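Local coordinates for S-M checkpoint control protein RAD4 (Schizosaccharomyces pombe, PDB 4BU0), which acts as an adaptor in DNA replication and checkpoint control, its first two BRCT domains binding phosphorylated crb2, at residues H141-T146 and V163-L168. Sequence-based numbering, arbitrary orientation.
Sequences HLIAGT and VCVEWL
His141 lies flat against Trp167 in an offset stack. The imidazole and the six-membered indole ring have planes only 16° apart and centroids 4.0 Å apart. Trp167 CZ2 sits over the centre of the imidazole, and His141 CD2 lies toward the rim of the indole face. Trp167 CB already points to the strand, and CG anti to the backbone N (chi1 165°) sets the indole across to the imidazole of His141. Ile143 CD1 meets the same ring at its edge, 4.1 Å from Trp167 CZ3. The other branch of Ile143, CG2, packs 3.8 Å from Val165 CB. Ile143 CG1 lies 4.0 Å from Val163 CG2.

The backbones pair in parallel around Ile143 and Val163. Val163 N donates to Leu142 O at 2.9 Å, and Ala144 N donates to Val163 O. Past the end of strand 161-163, a water joins the two segments: it donates to Ala144 O and accepts from Val165 N. This is the second BRCT domain of the chain, with a parallel sheet in the order 2-1-3-4. Strand 141-144 is the third strand and 161-163 the outermost fourth, which runs on through Cys164 and Val165 into helix 166-174.

Trp167 NE1 is also hydrogen-bonded to Leu178 O, which helps fix how the indole is turned against His141. Strand 106-110 pairs with the other side of strand 141-144. Ile120 of helix 116-126 packs on Ile143, Val165 and Leu168.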
ATOM      1  N   HIS A 141      -8.672   0.865  -8.249  1.00  6.68           N
ATOM      2  CA  HIS A 141      -8.033   0.788  -9.555  1.00  6.55           C
ATOM      3  C   HIS A 141      -8.797  -0.106 -10.462  1.00  7.97           C
ATOM      4  O   HIS A 141      -9.072  -1.239 -10.088  1.00  7.74           O
ATOM      5  CB  HIS A 141      -6.592   0.222  -9.460  1.00  6.98           C
ATOM      6  CG  HIS A 141      -5.676   1.036  -8.588  1.00  7.94           C
ATOM      7  ND1 HIS A 141      -5.732   0.946  -7.196  1.00  9.13           N
ATOM      8  CD2 HIS A 141      -4.750   1.969  -8.935  1.00  9.46           C
ATOM      9  CE1 HIS A 141      -4.807   1.802  -6.743  1.00  8.99           C
ATOM     10  NE2 HIS A 141      -4.195   2.439  -7.756  1.00  8.90           N
ATOM     11  N   LEU A 142      -9.105   0.390 -11.657  1.00  6.60           N
ATOM     12  CA  LEU A 142      -9.662  -0.445 -12.703  1.00  6.49           C
ATOM     13  C   LEU A 142      -8.558  -0.689 -13.730  1.00  8.43           C
ATOM     14  O   LEU A 142      -8.100   0.276 -14.326  1.00  7.71           O
ATOM     15  CB  LEU A 142     -10.869   0.270 -13.364  1.00  6.30           C
ATOM     16  CG  LEU A 142     -11.424  -0.465 -14.591  1.00  7.92           C
ATOM     17  CD1 LEU A 142     -12.032  -1.779 -14.213  1.00  9.20           C
ATOM     18  CD2 LEU A 142     -12.447   0.415 -15.336  1.00  9.31           C
ATOM     19  N   ILE A 143      -8.125  -1.941 -13.905  1.00  7.02           N
ATOM     20  CA  ILE A 143      -7.127  -2.254 -14.929  1.00  6.10           C
ATOM     21  C   ILE A 143      -7.899  -2.557 -16.192  1.00  8.99           C
ATOM     22  O   ILE A 143      -8.720  -3.495 -16.202  1.00  7.60           O
ATOM     23  CB  ILE A 143      -6.240  -3.433 -14.496  1.00  6.87           C
ATOM     24  CG1 ILE A 143      -5.470  -3.101 -13.184  1.00  7.67           C
ATOM     25  CG2 ILE A 143      -5.274  -3.771 -15.657  1.00  9.01           C
ATOM     26  CD1 ILE A 143      -4.731  -4.320 -12.612  1.00  8.54           C
ATOM     27  N   ALA A 144      -7.652  -1.784 -17.248  1.00  8.66           N
ATOM     28  CA  ALA A 144      -8.432  -1.900 -18.469  1.00  9.04           C
ATOM     29  C   ALA A 144      -7.585  -2.329 -19.645  1.00 13.45           C
ATOM     30  O   ALA A 144      -6.468  -1.841 -19.790  1.00 13.46           O
ATOM     31  CB  ALA A 144      -9.076  -0.551 -18.781  1.00 10.42           C
ATOM     32  N   GLY A 145      -8.105  -3.264 -20.440  1.00 12.42           N
ATOM     33  CA  GLY A 145      -7.414  -3.684 -21.660  1.00 13.47           C
ATOM     34  C   GLY A 145      -7.639  -2.683 -22.780  1.00 20.22           C
ATOM     35  O   GLY A 145      -6.771  -2.513 -23.641  1.00 22.30           O
ATOM     36  N   THR A 146      -8.817  -2.026 -22.778  1.00 16.76           N
ATOM     37  CA  THR A 146      -9.205  -0.991 -23.750  0.52 16.41           C
ATOM     38  C   THR A 146     -10.025   0.070 -23.043  1.00 18.90           C
ATOM     39  O   THR A 146     -10.662  -0.231 -22.037  1.00 16.72           O
ATOM     40  CB  THR A 146      -9.999  -1.563 -24.943  0.52 22.73           C
ATOM     41  OG1 THR A 146     -11.195  -2.175 -24.471  0.52 21.50           O
ATOM     42  CG2 THR A 146      -9.189  -2.523 -25.814  0.52 22.86           C
ATOM     43  N   VAL A 163      -6.144   2.295 -15.217  1.00  6.97           N
ATOM     44  CA  VAL A 163      -4.745   2.101 -15.584  1.00  7.00           C
ATOM     45  C   VAL A 163      -4.576   0.895 -16.487  1.00  9.86           C
ATOM     46  O   VAL A 163      -5.429  -0.003 -16.525  1.00  8.87           O
ATOM     47  CB  VAL A 163      -3.891   1.895 -14.297  1.00  8.87           C
ATOM     48  CG1 VAL A 163      -3.855   3.156 -13.437  1.00  8.49           C
ATOM     49  CG2 VAL A 163      -4.364   0.690 -13.452  1.00  8.31           C
ATOM     50  N   CYS A 164      -3.459   0.862 -17.212  1.00  9.27           N
ATOM     51  CA  CYS A 164      -3.109  -0.357 -17.930  1.00 10.02           C
ATOM     52  C   CYS A 164      -2.402  -1.318 -16.958  1.00 10.09           C
ATOM     53  O   CYS A 164      -2.001  -0.919 -15.847  1.00  8.94           O
ATOM     54  CB  CYS A 164      -2.257  -0.082 -19.155  1.00 13.10           C
ATOM     55  SG  CYS A 164      -0.678   0.661 -18.760  1.00 18.32           S
ATOM     56  N   VAL A 165      -2.279  -2.585 -17.365  1.00  8.30           N
ATOM     57  CA  VAL A 165      -1.764  -3.603 -16.468  1.00  7.46           C
ATOM     58  C   VAL A 165      -0.299  -3.329 -16.033  1.00  8.25           C
ATOM     59  O   VAL A 165       0.142  -3.835 -15.009  1.00  7.99           O
ATOM     60  CB  VAL A 165      -1.961  -5.023 -17.042  1.00 10.77           C
ATOM     61  CG1 VAL A 165      -1.072  -5.262 -18.266  1.00 11.36           C
ATOM     62  CG2 VAL A 165      -1.777  -6.095 -15.968  1.00 10.56           C
ATOM     63  N   GLU A 166       0.445  -2.525 -16.808  1.00  7.74           N
ATOM     64  CA  GLU A 166       1.816  -2.186 -16.444  1.00  7.36           C
ATOM     65  C   GLU A 166       1.873  -1.512 -15.071  1.00  8.56           C
ATOM     66  O   GLU A 166       2.862  -1.645 -14.362  1.00  9.25           O
ATOM     67  CB  GLU A 166       2.391  -1.276 -17.528  1.00  9.23           C
ATOM     68  CG  GLU A 166       3.899  -1.056 -17.448  1.00 11.13           C
ATOM     69  CD  GLU A 166       4.817  -2.262 -17.586  1.00 11.84           C
ATOM     70  OE1 GLU A 166       4.360  -3.360 -17.977  1.00 12.16           O
ATOM     71  OE2 GLU A 166       5.994  -2.116 -17.189  1.00 12.00           O
ATOM     72  N   TRP A 167       0.774  -0.861 -14.650  1.00  5.97           N
ATOM     73  CA  TRP A 167       0.726  -0.311 -13.293  1.00  6.00           C
ATOM     74  C   TRP A 167       0.951  -1.407 -12.258  1.00  7.15           C
ATOM     75  O   TRP A 167       1.669  -1.222 -11.275  1.00  6.92           O
ATOM     76  CB  TRP A 167      -0.638   0.360 -13.039  1.00  5.97           C
ATOM     77  CG  TRP A 167      -0.884   0.619 -11.576  1.00  5.97           C
ATOM     78  CD1 TRP A 167      -0.399   1.662 -10.832  1.00  7.67           C
ATOM     79  CD2 TRP A 167      -1.651  -0.197 -10.674  1.00  5.97           C
ATOM     80  NE1 TRP A 167      -0.776   1.519  -9.513  1.00  7.61           N
ATOM     81  CE2 TRP A 167      -1.538   0.378  -9.387  1.00  7.54           C
ATOM     82  CE3 TRP A 167      -2.418  -1.369 -10.838  1.00  7.33           C
ATOM     83  CZ2 TRP A 167      -2.145  -0.193  -8.261  1.00  7.60           C
ATOM     84  CZ3 TRP A 167      -3.029  -1.930  -9.726  1.00  7.40           C
ATOM     85  CH2 TRP A 167      -2.891  -1.344  -8.457  1.00  7.76           C
ATOM     86  N   LEU A 168       0.268  -2.541 -12.468  1.00  6.59           N
ATOM     87  CA  LEU A 168       0.391  -3.641 -11.543  1.00  6.82           C
ATOM     88  C   LEU A 168       1.789  -4.235 -11.549  1.00  8.88           C
ATOM     89  O   LEU A 168       2.362  -4.464 -10.477  1.00  8.66           O
ATOM     90  CB  LEU A 168      -0.651  -4.715 -11.924  1.00  6.61           C
ATOM     91  CG  LEU A 168      -0.624  -5.994 -11.057  1.00  8.12           C
ATOM     92  CD1 LEU A 168      -0.974  -5.690  -9.600  1.00  9.23           C
ATOM     93  CD2 LEU A 168      -1.618  -7.028 -11.615  1.00  9.45           C
TER
HETATM   94  O   HOH W   1      -3.924  -3.274 -19.703  1.00 14.36           O